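PDB 4QJY: GH127 beta-L-arabinofuranoside from Geobacillus stearothermophilus, which probably hydrolyses beta-L-arabinofuranosidic bonds, releasing L-arabinose from arabinose-containing plant oligosaccharides as a family GH127 glycoside hydrolase. Local coordinates for residues A[333-338]-A[410-415]; A[385-390]-A[639-644]; A[219-224]-A[254-259]; A[439-444]-A[483-488]; A[578-583]-A[597-602]. All coordinates share one frame; numbering follows the deposited sequence. Where two conformers were deposited one is given.

Contact 1: residues A[333-338]-A[410-415]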
# COMPACT_ATOMS: atom_id res chain seq x y z
N GLU A 333 7.02 4.90 -13.10
CA GLU A 333 8.32 5.51 -13.24
C GLU A 333 8.42 6.23 -14.59
O GLU A 333 8.01 5.67 -15.64
CB GLU A 333 9.37 4.41 -13.15
CG GLU A 333 10.80 4.88 -13.18
CD GLU A 333 11.83 3.76 -13.05
OE1 GLU A 333 13.03 4.04 -13.33
OE2 GLU A 333 11.48 2.62 -12.66
N THR A 334 8.92 7.45 -14.57
CA THR A 334 8.99 8.26 -15.78
C THR A 334 9.67 7.46 -16.91
O THR A 334 9.20 7.46 -18.02
CB THR A 334 9.78 9.57 -15.52
OG1 THR A 334 9.19 10.28 -14.41
CG2 THR A 334 9.76 10.47 -16.71
N CYS A 335 10.75 6.74 -16.59
CA CYS A 335 11.53 6.00 -17.57
C CYS A 335 10.77 4.80 -18.12
O CYS A 335 11.12 4.29 -19.21
CB CYS A 335 12.91 5.56 -17.01
SG CYS A 335 14.01 6.99 -16.67
N ALA A 336 9.74 4.35 -17.41
CA ALA A 336 8.92 3.28 -17.93
C ALA A 336 7.95 3.76 -19.01
O ALA A 336 7.74 3.07 -19.99
CB ALA A 336 8.21 2.54 -16.83
N SER A 337 7.38 4.94 -18.87
CA SER A 337 6.55 5.51 -19.95
C SER A 337 7.40 5.87 -21.16
O SER A 337 6.97 5.70 -22.30
CB SER A 337 5.82 6.75 -19.46
OG SER A 337 4.77 6.31 -18.63
N ILE A 338 8.62 6.34 -20.90
CA ILE A 338 9.52 6.62 -21.94
C ILE A 338 9.76 5.34 -22.73
O ILE A 338 9.67 5.33 -23.97
CB ILE A 338 10.83 7.20 -21.40
CG1 ILE A 338 10.55 8.64 -20.96
CG2 ILE A 338 11.89 7.18 -22.47
CD1 ILE A 338 11.71 9.32 -20.28
N CYS A 410 19.83 8.78 -9.14
CA CYS A 410 19.05 8.42 -10.34
C CYS A 410 18.96 6.92 -10.62
O CYS A 410 18.38 6.18 -9.82
CB CYS A 410 19.54 9.18 -11.59
SG CYS A 410 19.07 10.92 -11.63
N ALA A 411 19.59 6.49 -11.72
CA ALA A 411 19.11 5.38 -12.62
C ALA A 411 18.11 5.96 -13.66
O ALA A 411 18.37 5.98 -14.87
CB ALA A 411 18.49 4.21 -11.84
N CYS A 412 16.99 6.44 -13.14
CA CYS A 412 16.09 7.24 -13.92
C CYS A 412 16.29 8.71 -13.57
O CYS A 412 16.46 9.09 -12.40
CB CYS A 412 14.63 6.83 -13.67
SG CYS A 412 13.43 7.62 -14.78
N CYS A 413 16.43 9.49 -14.63
CA CYS A 413 15.53 10.61 -14.89
C CYS A 413 16.01 11.58 -15.96
O CYS A 413 15.67 11.37 -17.13
CB CYS A 413 14.96 11.34 -13.66
SG CYS A 413 13.24 11.73 -14.03
N PRO A 414 16.78 12.61 -15.57
CA PRO A 414 16.69 13.78 -16.44
C PRO A 414 17.29 13.59 -17.84
O PRO A 414 16.61 13.91 -18.81
CB PRO A 414 17.35 14.91 -15.62
CG PRO A 414 17.52 14.35 -14.24
CD PRO A 414 17.68 12.87 -14.44
N PRO A 415 18.54 13.09 -17.97
CA PRO A 415 18.92 12.85 -19.37
C PRO A 415 18.06 11.79 -20.06
O PRO A 415 17.97 11.80 -21.30
CB PRO A 415 20.40 12.43 -19.28
CG PRO A 415 20.88 13.20 -18.11
CD PRO A 415 19.76 13.11 -17.11
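Cys-335 and Cys-412 are joined by a disulfide that ties the first turn of helix 334-350 to the loop entering helix 414-422, within the (alpha/alpha)6-barrel catalytic domain of this GH127 enzyme. Cys-335 SG and Cys-412 SG lie 2.1 Å apart, and the torsion about the S-S bond, 97°, is near the right angle that a relaxed disulfide prefers. The two halves reach the bridge differently. The helical Cys-335 holds SG anti to its own carbonyl carbon, leaning off the helix, whereas in Cys-412 it is the backbone N that SG opposes (chi1 -172°), which sends the sulfur across to the helix start. Cys-412 was modelled in two conformers; in one of them its CB lies 3.2 Å from Glu-333 OE1, a contact that is therefore uncertain. Glu-333 is the N-cap residue, and its extended chain reaches alongside the bridge. Cys-413 occupies the N-cap position of helix 414-422; its SG lies loosely near Thr-334 OG1, though this rests on one of two modelled conformers, and that hydroxyl is hydrogen-bonded to Asn-383 OD1. In GH127 relatives a glutamate and three cysteines hold a zinc ion, and the gathering of Glu-333, Cys-335, Cys-412 and Cys-413 is consistent with that site, here with two of its sulfurs oxidised. Beyond the bridge, Cys-335 SG approaches the backbone N of Cys-413 to 4.0 Å.

Contact 2: residues A[385-390]-A[639-644]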
# COMPACT_ATOMS: atom_id res chain seq x y z
N LEU A 385 -1.24 8.77 -9.59
CA LEU A 385 -2.50 9.30 -10.13
C LEU A 385 -3.37 9.89 -9.03
O LEU A 385 -4.40 10.48 -9.31
CB LEU A 385 -3.26 8.21 -10.90
CG LEU A 385 -2.82 8.04 -12.34
CD1 LEU A 385 -1.50 7.29 -12.37
CD2 LEU A 385 -3.89 7.30 -13.19
N GLU A 386 -2.92 9.79 -7.79
CA GLU A 386 -3.64 10.34 -6.62
C GLU A 386 -2.63 10.67 -5.54
O GLU A 386 -1.85 9.82 -5.12
CB GLU A 386 -4.58 9.31 -6.08
CG GLU A 386 -5.46 9.75 -4.92
CD GLU A 386 -6.22 8.57 -4.37
OE1 GLU A 386 -6.70 7.78 -5.19
OE2 GLU A 386 -6.30 8.40 -3.13
N VAL A 387 -2.67 11.90 -5.06
CA VAL A 387 -1.83 12.26 -4.00
C VAL A 387 -2.60 12.91 -2.86
O VAL A 387 -3.39 13.82 -3.07
CB VAL A 387 -0.77 13.23 -4.50
CG1 VAL A 387 0.13 13.62 -3.36
CG2 VAL A 387 0.02 12.57 -5.60
N TRP A 388 -2.32 12.42 -1.65
CA TRP A 388 -2.66 13.10 -0.37
C TRP A 388 -1.35 13.34 0.36
O TRP A 388 -0.78 12.41 0.86
CB TRP A 388 -3.60 12.21 0.43
CG TRP A 388 -4.05 12.77 1.73
CD1 TRP A 388 -3.96 14.07 2.16
CD2 TRP A 388 -4.73 12.05 2.77
NE1 TRP A 388 -4.53 14.19 3.40
CE2 TRP A 388 -5.03 12.97 3.79
CE3 TRP A 388 -5.11 10.70 2.93
CZ2 TRP A 388 -5.64 12.60 4.97
CZ3 TRP A 388 -5.76 10.32 4.11
CH2 TRP A 388 -6.00 11.26 5.11
N PRO A 389 -0.82 14.58 0.35
CA PRO A 389 0.59 14.74 0.77
C PRO A 389 0.91 14.14 2.15
O PRO A 389 1.90 13.42 2.32
CB PRO A 389 0.83 16.27 0.74
CG PRO A 389 -0.19 16.79 -0.19
CD PRO A 389 -1.42 15.88 -0.04
N LYS A 390 0.06 14.41 3.13
CA LYS A 390 0.26 13.78 4.40
C LYS A 390 0.44 12.25 4.35
O LYS A 390 1.23 11.70 5.09
CB LYS A 390 -0.88 14.11 5.36
CG LYS A 390 -0.55 13.57 6.75
CD LYS A 390 -0.88 14.56 7.85
CE LYS A 390 -0.46 14.02 9.22
NZ LYS A 390 1.02 13.82 9.39
N GLY A 639 0.13 19.95 -2.88
CA GLY A 639 -1.24 19.73 -2.51
C GLY A 639 -1.80 18.45 -3.04
O GLY A 639 -1.17 17.67 -3.77
N GLU A 640 -3.04 18.22 -2.69
CA GLU A 640 -3.73 17.05 -3.15
C GLU A 640 -3.91 17.06 -4.68
O GLU A 640 -4.10 18.12 -5.29
CB GLU A 640 -5.11 17.00 -2.48
CG GLU A 640 -5.03 16.77 -0.99
CD GLU A 640 -6.39 16.44 -0.37
OE1 GLU A 640 -7.23 15.81 -1.05
OE2 GLU A 640 -6.61 16.80 0.81
N MET A 641 -3.90 15.87 -5.27
CA MET A 641 -4.18 15.73 -6.72
C MET A 641 -4.88 14.42 -6.96
O MET A 641 -4.56 13.43 -6.31
CB MET A 641 -2.89 15.85 -7.55
CG MET A 641 -3.09 15.71 -9.05
SD MET A 641 -3.27 13.99 -9.53
CE MET A 641 -1.55 13.46 -9.44
N VAL A 642 -5.87 14.42 -7.85
CA VAL A 642 -6.58 13.21 -8.24
C VAL A 642 -6.85 13.23 -9.75
O VAL A 642 -7.26 14.23 -10.31
CB VAL A 642 -7.93 13.05 -7.49
CG1 VAL A 642 -8.69 11.84 -8.02
CG2 VAL A 642 -7.71 12.71 -6.05
N VAL A 643 -6.67 12.09 -10.38
CA VAL A 643 -7.09 11.91 -11.73
C VAL A 643 -8.45 11.25 -11.77
O VAL A 643 -9.31 11.76 -12.45
CB VAL A 643 -6.07 11.08 -12.52
CG1 VAL A 643 -6.63 10.57 -13.85
CG2 VAL A 643 -4.86 11.95 -12.76
N TRP A 644 -8.63 10.10 -11.10
CA TRP A 644 -9.91 9.40 -11.07
C TRP A 644 -10.83 9.99 -9.98
O TRP A 644 -10.54 9.86 -8.80
CB TRP A 644 -9.70 7.93 -10.84
CG TRP A 644 -9.10 7.27 -12.04
CD1 TRP A 644 -7.76 7.03 -12.27
CD2 TRP A 644 -9.79 6.80 -13.18
NE1 TRP A 644 -7.59 6.47 -13.49
CE2 TRP A 644 -8.82 6.32 -14.07
CE3 TRP A 644 -11.13 6.73 -13.54
CZ2 TRP A 644 -9.16 5.73 -15.26
CZ3 TRP A 644 -11.45 6.16 -14.77
CH2 TRP A 644 -10.47 5.73 -15.63
O HOH W 1 -6.70 9.04 -9.23
O HOH W 2 -8.38 8.40 -7.20
O HOH W 3 -6.11 13.32 -2.62
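Val-387 and Met-641 face each other as a hydrogen-bonded antiparallel pair: Val-387 N gives a nearly straight bond of 2.7 Å to Met-641 O, and Met-641 N returns one of 3.1 Å to a lone pair of Val-387 O. A third bond runs from Val-643 N to Leu-385 O, and the same carbonyl accepts from a water that itself accepts from Trp-644 N. Bent at chi2 and chi3, the Met-641 side chain curls back until SD is 3.7 Å from Leu-385 O and its methyl lies near Val-387 CG2, a flexible thioether suited to that bend. Leu-385 sends CD2 to the edge of the Trp-644 indole, 3.8 Å from NE1. These bonds add the short strand 386-387 of the catalytic domain to the edge of strand 641-647, extending the sheet of the C-terminal domain. On the face opposite Val-387 and Met-641, Glu-386 and Val-642 lie side by side. The rigid ring of Pro-389 places CG 3.7 Å from Gly-639 C and CD 3.8 Å from Glu-640 CG. Exchanging this proline for an alanine is likely to open a gap beside Gly-639 and leave the Glu-640 methylenes less fixed. The Glu-640 carboxylate is hydrogen-bonded by the backbone N of Asn-569 and Leu-570 and forms a salt bridge with Arg-544 of the second subunit, which also makes a cation-pi contact with Trp-388.

Contact 3: residues A[219-224]-A[254-259]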
# COMPACT_ATOMS: atom_id res chain seq x y z
N ASP A 219 17.33 -14.45 -27.62
CA ASP A 219 16.98 -15.88 -27.72
C ASP A 219 17.44 -16.65 -26.53
O ASP A 219 16.83 -17.64 -26.16
CB ASP A 219 17.58 -16.53 -28.95
CG ASP A 219 16.94 -16.07 -30.25
OD1 ASP A 219 15.77 -15.61 -30.30
OD2 ASP A 219 17.64 -16.22 -31.28
N GLN A 220 18.53 -16.18 -25.91
CA GLN A 220 19.15 -16.93 -24.81
C GLN A 220 18.48 -16.71 -23.46
O GLN A 220 18.56 -17.53 -22.51
CB GLN A 220 20.63 -16.49 -24.72
CG GLN A 220 21.48 -17.34 -23.80
CD GLN A 220 21.63 -18.77 -24.31
OE1 GLN A 220 21.67 -19.02 -25.50
NE2 GLN A 220 21.73 -19.68 -23.40
N ARG A 221 17.82 -15.58 -23.36
CA ARG A 221 17.25 -15.18 -22.09
C ARG A 221 16.23 -16.20 -21.62
O ARG A 221 15.39 -16.62 -22.39
CB ARG A 221 16.61 -13.81 -22.19
CG ARG A 221 16.45 -13.13 -20.84
CD ARG A 221 15.79 -11.76 -21.07
NE ARG A 221 15.96 -10.96 -19.89
CZ ARG A 221 17.07 -10.31 -19.60
NH1 ARG A 221 18.07 -10.32 -20.42
NH2 ARG A 221 17.16 -9.65 -18.46
N GLY A 222 16.34 -16.59 -20.37
CA GLY A 222 15.42 -17.52 -19.75
C GLY A 222 15.58 -18.99 -20.09
O GLY A 222 14.74 -19.77 -19.71
N GLN A 223 16.63 -19.38 -20.79
CA GLN A 223 16.91 -20.82 -20.98
C GLN A 223 17.41 -21.43 -19.67
O GLN A 223 17.99 -20.75 -18.83
CB GLN A 223 17.92 -21.07 -22.09
CG GLN A 223 17.59 -20.35 -23.41
CD GLN A 223 16.19 -20.66 -24.00
OE1 GLN A 223 15.55 -19.79 -24.61
NE2 GLN A 223 15.73 -21.90 -23.84
N GLN A 224 17.14 -22.71 -19.49
CA GLN A 224 17.66 -23.49 -18.39
C GLN A 224 18.87 -24.18 -18.91
O GLN A 224 18.95 -24.48 -20.10
CB GLN A 224 16.66 -24.53 -17.94
CG GLN A 224 15.34 -23.95 -17.49
CD GLN A 224 15.37 -23.45 -16.07
OE1 GLN A 224 16.44 -23.35 -15.47
NE2 GLN A 224 14.19 -23.15 -15.51
N ILE A 254 11.63 -17.40 -18.10
CA ILE A 254 11.32 -18.34 -19.19
C ILE A 254 11.70 -17.65 -20.49
O ILE A 254 11.83 -16.45 -20.50
CB ILE A 254 9.84 -18.74 -19.24
CG1 ILE A 254 8.93 -17.55 -19.47
CG2 ILE A 254 9.40 -19.44 -17.95
CD1 ILE A 254 7.46 -17.92 -19.51
N PRO A 255 11.90 -18.40 -21.58
CA PRO A 255 12.21 -17.73 -22.84
C PRO A 255 11.16 -16.68 -23.28
O PRO A 255 9.91 -16.86 -23.02
CB PRO A 255 12.25 -18.90 -23.85
CG PRO A 255 12.51 -20.13 -23.02
CD PRO A 255 11.77 -19.87 -21.75
N VAL A 256 11.63 -15.60 -23.91
CA VAL A 256 10.73 -14.49 -24.22
C VAL A 256 9.57 -14.94 -25.10
O VAL A 256 8.45 -14.47 -24.93
CB VAL A 256 11.45 -13.33 -24.90
CG1 VAL A 256 12.62 -12.82 -24.03
CG2 VAL A 256 11.93 -13.75 -26.29
N ARG A 257 9.80 -15.88 -26.04
CA ARG A 257 8.68 -16.41 -26.86
C ARG A 257 7.62 -17.13 -26.06
O ARG A 257 6.54 -17.24 -26.55
CB ARG A 257 9.14 -17.32 -27.95
CG ARG A 257 9.90 -16.59 -29.02
CD ARG A 257 10.72 -17.52 -29.85
NE ARG A 257 11.39 -16.80 -30.94
CZ ARG A 257 12.60 -16.29 -30.87
NH1 ARG A 257 13.30 -16.37 -29.76
NH2 ARG A 257 13.11 -15.68 -31.93
N GLU A 258 7.87 -17.55 -24.82
CA GLU A 258 6.76 -18.07 -24.01
C GLU A 258 6.16 -17.07 -23.02
O GLU A 258 5.26 -17.41 -22.29
CB GLU A 258 7.19 -19.27 -23.23
CG GLU A 258 8.06 -20.27 -23.95
CD GLU A 258 8.25 -21.52 -23.09
OE1 GLU A 258 7.25 -22.30 -22.89
OE2 GLU A 258 9.36 -21.71 -22.56
N GLN A 259 6.69 -15.86 -22.97
CA GLN A 259 6.12 -14.83 -22.11
C GLN A 259 4.83 -14.23 -22.69
O GLN A 259 4.85 -13.63 -23.75
CB GLN A 259 7.14 -13.73 -21.84
CG GLN A 259 8.29 -14.26 -21.02
CD GLN A 259 9.35 -13.23 -20.64
OE1 GLN A 259 9.06 -12.07 -20.40
NE2 GLN A 259 10.61 -13.70 -20.58
O HOH W 4 14.25 -15.99 -24.85
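Asp-219, near the end of helix 208-220, meets Arg-257 in a salt bridge: NH1 of Arg-257 donates to Asp-219 OD1 over 2.6 Å, and NH2 adds a weak bond to the same oxygen. That oxygen sits at the edge of the guanidinium, close to its plane, yet is approached from above the carboxylate plane, the two groups being turned 46° apart. Next, the carbonyl of Arg-221 receives the CA-H of Pro-255, with Arg-221 O 3.4 Å from Pro-255 CA, while a water bridges Arg-221 O and Val-256 N. The Arg-221 guanidinium turns elsewhere, to the carbonyls of His-250 and Asp-189. Gly-222 suits the third place of a type II turn from Gln-220 to Gln-223: its phi is positive, 77°, and a beta carbon would run into Ile-254 O. The backbones are thereby free to approach to 4.2 Å between CA of Gly-222 and CA of Ile-254. Gln-223, the last residue of the turn, crosses the Pro-255 side chain at about a right angle. With NH2 also paired to Asp-285 and NE bonded to Ser-287, Arg-257 is shared by several acceptors, which probably keeps its guanidinium from turning and offsets part of the negative charge of Asp-219 and Asp-285 where the helix end meets the 254-259 loop.

Contact 4: residues A[439-444]-A[483-488]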
# COMPACT_ATOMS: atom_id res chain seq x y z
N HIS A 439 1.97 10.10 -37.73
CA HIS A 439 1.59 9.46 -36.47
C HIS A 439 1.09 10.47 -35.45
O HIS A 439 0.13 10.18 -34.72
CB HIS A 439 2.79 8.81 -35.86
CG HIS A 439 3.38 7.72 -36.67
ND1 HIS A 439 2.62 6.79 -37.33
CD2 HIS A 439 4.67 7.35 -36.86
CE1 HIS A 439 3.41 5.90 -37.91
NE2 HIS A 439 4.66 6.22 -37.64
N LEU A 440 1.75 11.64 -35.41
CA LEU A 440 1.54 12.69 -34.40
C LEU A 440 1.18 14.00 -35.05
O LEU A 440 1.74 14.35 -36.07
CB LEU A 440 2.80 12.93 -33.56
CG LEU A 440 3.31 11.67 -32.81
CD1 LEU A 440 4.58 11.92 -32.00
CD2 LEU A 440 2.23 11.10 -31.93
N TYR A 441 0.23 14.70 -34.44
CA TYR A 441 -0.20 15.97 -34.95
C TYR A 441 0.54 17.05 -34.21
O TYR A 441 0.19 17.44 -33.11
CB TYR A 441 -1.73 16.09 -34.94
CG TYR A 441 -2.28 15.07 -35.87
CD1 TYR A 441 -2.07 15.17 -37.24
CD2 TYR A 441 -2.91 13.92 -35.40
CE1 TYR A 441 -2.55 14.21 -38.12
CE2 TYR A 441 -3.38 12.95 -36.29
CZ TYR A 441 -3.20 13.11 -37.65
OH TYR A 441 -3.63 12.11 -38.52
N VAL A 442 1.65 17.43 -34.83
CA VAL A 442 2.60 18.38 -34.28
C VAL A 442 3.00 19.34 -35.39
O VAL A 442 3.42 18.93 -36.51
CB VAL A 442 3.86 17.64 -33.80
CG1 VAL A 442 4.84 18.61 -33.16
CG2 VAL A 442 3.45 16.58 -32.80
N GLY A 443 2.87 20.60 -35.05
CA GLY A 443 3.26 21.71 -35.93
C GLY A 443 4.71 21.52 -36.27
O GLY A 443 5.56 21.55 -35.40
N SER A 444 4.98 21.23 -37.53
CA SER A 444 6.29 20.78 -37.97
C SER A 444 6.31 20.77 -39.47
O SER A 444 5.26 20.88 -40.12
CB SER A 444 6.55 19.35 -37.49
OG SER A 444 5.55 18.44 -37.92
N LEU A 483 -0.45 9.13 -48.55
CA LEU A 483 -0.32 9.82 -47.26
C LEU A 483 -1.22 9.12 -46.28
O LEU A 483 -2.43 9.13 -46.43
CB LEU A 483 -0.75 11.23 -47.39
CG LEU A 483 -0.74 12.07 -46.16
CD1 LEU A 483 0.65 12.26 -45.63
CD2 LEU A 483 -1.33 13.41 -46.51
N GLY A 484 -0.61 8.49 -45.28
CA GLY A 484 -1.32 7.74 -44.26
C GLY A 484 -1.46 8.57 -43.00
O GLY A 484 -0.46 8.94 -42.35
N LEU A 485 -2.71 8.83 -42.65
CA LEU A 485 -3.04 9.70 -41.54
C LEU A 485 -3.67 8.95 -40.37
O LEU A 485 -4.65 8.27 -40.56
CB LEU A 485 -4.01 10.76 -42.06
CG LEU A 485 -3.46 11.64 -43.17
CD1 LEU A 485 -4.54 12.59 -43.67
CD2 LEU A 485 -2.25 12.42 -42.73
N ARG A 486 -3.09 9.03 -39.17
CA ARG A 486 -3.61 8.30 -38.03
C ARG A 486 -4.94 8.95 -37.66
O ARG A 486 -5.04 10.17 -37.55
CB ARG A 486 -2.67 8.31 -36.80
CG ARG A 486 -3.39 7.80 -35.53
CD ARG A 486 -2.51 7.59 -34.32
NE ARG A 486 -2.01 8.86 -33.89
CZ ARG A 486 -2.44 9.60 -32.87
NH1 ARG A 486 -3.40 9.22 -32.04
NH2 ARG A 486 -1.86 10.76 -32.69
N ILE A 487 -5.95 8.11 -37.50
CA ILE A 487 -7.24 8.52 -36.92
C ILE A 487 -7.23 8.22 -35.42
O ILE A 487 -7.31 7.07 -35.00
CB ILE A 487 -8.41 7.76 -37.58
CG1 ILE A 487 -8.30 7.85 -39.11
CG2 ILE A 487 -9.75 8.30 -37.05
CD1 ILE A 487 -8.10 9.27 -39.63
N PRO A 488 -7.03 9.23 -34.60
CA PRO A 488 -6.83 8.96 -33.14
C PRO A 488 -7.93 8.11 -32.52
O PRO A 488 -9.09 8.40 -32.70
CB PRO A 488 -6.89 10.36 -32.53
CG PRO A 488 -6.43 11.26 -33.66
CD PRO A 488 -7.00 10.66 -34.91
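Leu-485 CB lies 3.8 Å from Tyr-441 OH, the first touch between strand 479-486 and the loop 439-444 of the beta-sandwich middle domain. This loop leaves strand 435-438, a parallel neighbour of 479-486, and crosses to strand 444-450 of the other sheet. Arg-486, last residue of the strand, and Tyr-441 share the larger part of the contact. The arginine chain runs out extended and then bends at chi3 (66°), bringing NE and NH2 side-on to a single acceptor, the carbonyl of His-439. NE lies 2.6 Å from His-439 O, NH2 2.9 Å from it, and the oxygen sits at the edge of the guanidinium, close to its plane. Both donors also lie in the carbonyl plane, so one buried backbone oxygen accepts two hydrogen bonds from a single side chain. Salt bridges from NH2 to Glu-361 and from NH1 to Asp-358 carry the same side chain on to helix 354-368 of the catalytic domain. A leucine in its place would probably leave the His-439 carbonyl without these two donors and take from Glu-361 and Asp-358 the positive charge they share. A tyrosine is long enough to span from the loop to the strand end: Tyr-441 OH donates to Arg-486 O over 2.6 Å, the oxygen lying at the edge of the ring. Pro-488, past the end of the strand, packs loosely, its CG 4.4 Å from Tyr-441 CE2.

Contact 5: residues A[578-583]-A[597-602]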
# COMPACT_ATOMS: atom_id res chain seq x y z
N ASP A 578 -24.89 14.80 -15.03
CA ASP A 578 -24.68 15.99 -15.81
C ASP A 578 -23.84 16.96 -15.02
O ASP A 578 -24.34 17.68 -14.21
CB ASP A 578 -26.00 16.67 -16.11
CG ASP A 578 -25.84 17.83 -17.04
OD1 ASP A 578 -24.82 18.54 -16.92
OD2 ASP A 578 -26.73 18.01 -17.90
N ALA A 579 -22.55 17.04 -15.30
CA ALA A 579 -21.69 17.95 -14.55
C ALA A 579 -21.42 19.26 -15.28
O ALA A 579 -20.54 20.03 -14.83
CB ALA A 579 -20.39 17.27 -14.18
N LYS A 580 -22.16 19.55 -16.36
CA LYS A 580 -22.08 20.87 -17.02
C LYS A 580 -20.66 21.19 -17.46
O LYS A 580 -20.12 22.24 -17.13
CB LYS A 580 -22.57 22.03 -16.12
CG LYS A 580 -23.51 21.66 -14.97
CD LYS A 580 -24.91 21.29 -15.42
CE LYS A 580 -25.89 22.42 -15.19
NZ LYS A 580 -27.00 22.30 -16.17
N LEU A 581 -20.06 20.30 -18.25
CA LEU A 581 -18.62 20.37 -18.55
C LEU A 581 -18.38 21.33 -19.67
O LEU A 581 -19.05 21.23 -20.68
CB LEU A 581 -18.08 19.01 -18.95
CG LEU A 581 -18.22 17.97 -17.85
CD1 LEU A 581 -17.88 16.59 -18.37
CD2 LEU A 581 -17.34 18.33 -16.68
N GLU A 582 -17.45 22.26 -19.46
CA GLU A 582 -17.05 23.27 -20.45
C GLU A 582 -15.54 23.19 -20.48
O GLU A 582 -14.91 22.71 -19.53
CB GLU A 582 -17.42 24.73 -20.06
CG GLU A 582 -18.91 25.06 -19.88
CD GLU A 582 -19.77 25.14 -21.18
OE1 GLU A 582 -21.00 25.03 -21.02
OE2 GLU A 582 -19.25 25.30 -22.34
N ALA A 583 -14.96 23.68 -21.57
CA ALA A 583 -13.52 23.79 -21.69
C ALA A 583 -13.19 25.15 -22.26
O ALA A 583 -13.94 25.63 -23.07
CB ALA A 583 -12.96 22.68 -22.57
N THR A 597 -14.01 23.07 -16.89
CA THR A 597 -14.72 23.53 -15.71
C THR A 597 -16.06 22.80 -15.62
O THR A 597 -16.52 22.17 -16.57
CB THR A 597 -14.86 25.07 -15.66
OG1 THR A 597 -15.58 25.50 -16.81
CG2 THR A 597 -13.50 25.75 -15.64
N GLY A 598 -16.68 22.88 -14.46
CA GLY A 598 -17.95 22.21 -14.25
C GLY A 598 -18.44 22.37 -12.83
O GLY A 598 -17.94 23.18 -12.07
N ILE A 599 -19.46 21.59 -12.49
CA ILE A 599 -20.10 21.63 -11.18
C ILE A 599 -19.90 20.25 -10.57
O ILE A 599 -20.07 19.24 -11.24
CB ILE A 599 -21.60 21.91 -11.32
CG1 ILE A 599 -21.82 23.34 -11.80
CG2 ILE A 599 -22.35 21.65 -10.00
CD1 ILE A 599 -21.29 24.37 -10.83
N ALA A 600 -19.43 20.23 -9.33
CA ALA A 600 -19.37 18.99 -8.56
C ALA A 600 -20.13 19.18 -7.25
O ALA A 600 -20.66 20.27 -6.98
CB ALA A 600 -17.91 18.61 -8.27
N GLU A 601 -20.17 18.11 -6.46
CA GLU A 601 -20.83 18.07 -5.18
C GLU A 601 -19.84 17.58 -4.14
O GLU A 601 -18.97 16.76 -4.44
CB GLU A 601 -22.01 17.12 -5.25
CG GLU A 601 -23.07 17.55 -6.25
CD GLU A 601 -24.41 16.79 -6.10
OE1 GLU A 601 -24.67 16.23 -5.02
OE2 GLU A 601 -25.21 16.78 -7.06
N ARG A 602 -19.95 18.14 -2.93
CA ARG A 602 -19.19 17.74 -1.78
C ARG A 602 -20.15 17.39 -0.64
O ARG A 602 -21.26 17.93 -0.54
CB ARG A 602 -18.34 18.87 -1.33
CG ARG A 602 -17.27 19.31 -2.28
CD ARG A 602 -16.31 20.22 -1.50
NE ARG A 602 -15.01 20.53 -2.10
CZ ARG A 602 -13.92 19.80 -1.94
NH1 ARG A 602 -13.97 18.62 -1.28
NH2 ARG A 602 -12.76 20.21 -2.47
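Lys-580 lays the start of its side chain beside Ile-599, both pointing the same way, with Lys-580 CG 4.0 Å from Ile-599 CG1; the first methylenes lie against one side of the isoleucine while the bent outer chain carries the ammonium away. The backbone here turns through the left-handed region (phi 57°, psi 55°), and Asp-578 steadies it in an Asx turn, its OD1 accepting from Lys-580 N at 2.9 Å. On either side of this kink the two arms of the hairpin, strands 574-586 and 593-603, are hydrogen-bonded. Ile-599 N donates to Ala-579 O over 3.0 Å, and Glu-582 and Thr-597 form an antiparallel hydrogen-bonded pair, with Thr-597 N 2.8 Å from Glu-582 O and the return bond from Glu-582 N to Thr-597 O. Two residues, Lys-580 and Leu-581, thus stand opposite one, Gly-598, an arrangement consistent with a beta bulge. Glycine suits that place because a beta carbon would collide with Ala-579 O, and the almost fully extended backbone lets Gly-598 CA come 3.4 Å from that oxygen. Leu-581 adds a CA-H contact to Thr-597 O, while Glu-582 CB lies near Thr-597 OG1. Since the polar links across the contact run from backbone to backbone, pairing probably depends less on the charged side chains of Lys-580 and Glu-582, which can extend toward solvent, than on the absence of a side chain at Gly-598.

How the contacts relate
Following the chain from the N terminus, contact 3 closes first, a short loop of 29 residues between helix 208-220 and the segment 254-259 in the catalytic domain. Contact 1 comes next, joining helix 334-350 to the start of helix 414-422 nearer the centre of the chain. Before it closes, contact 2 has opened at 385-390, so the two cross; contact 2 closes only at 639-644, linking the catalytic domain to the C-terminal one. Its long span encloses contact 4, within the middle domain, and contact 5, a hairpin of the C-terminal domain. Contacts 2 and 5 share a sheet through neighbouring strands 641-647 and 574-586, their centres about 19 Å apart.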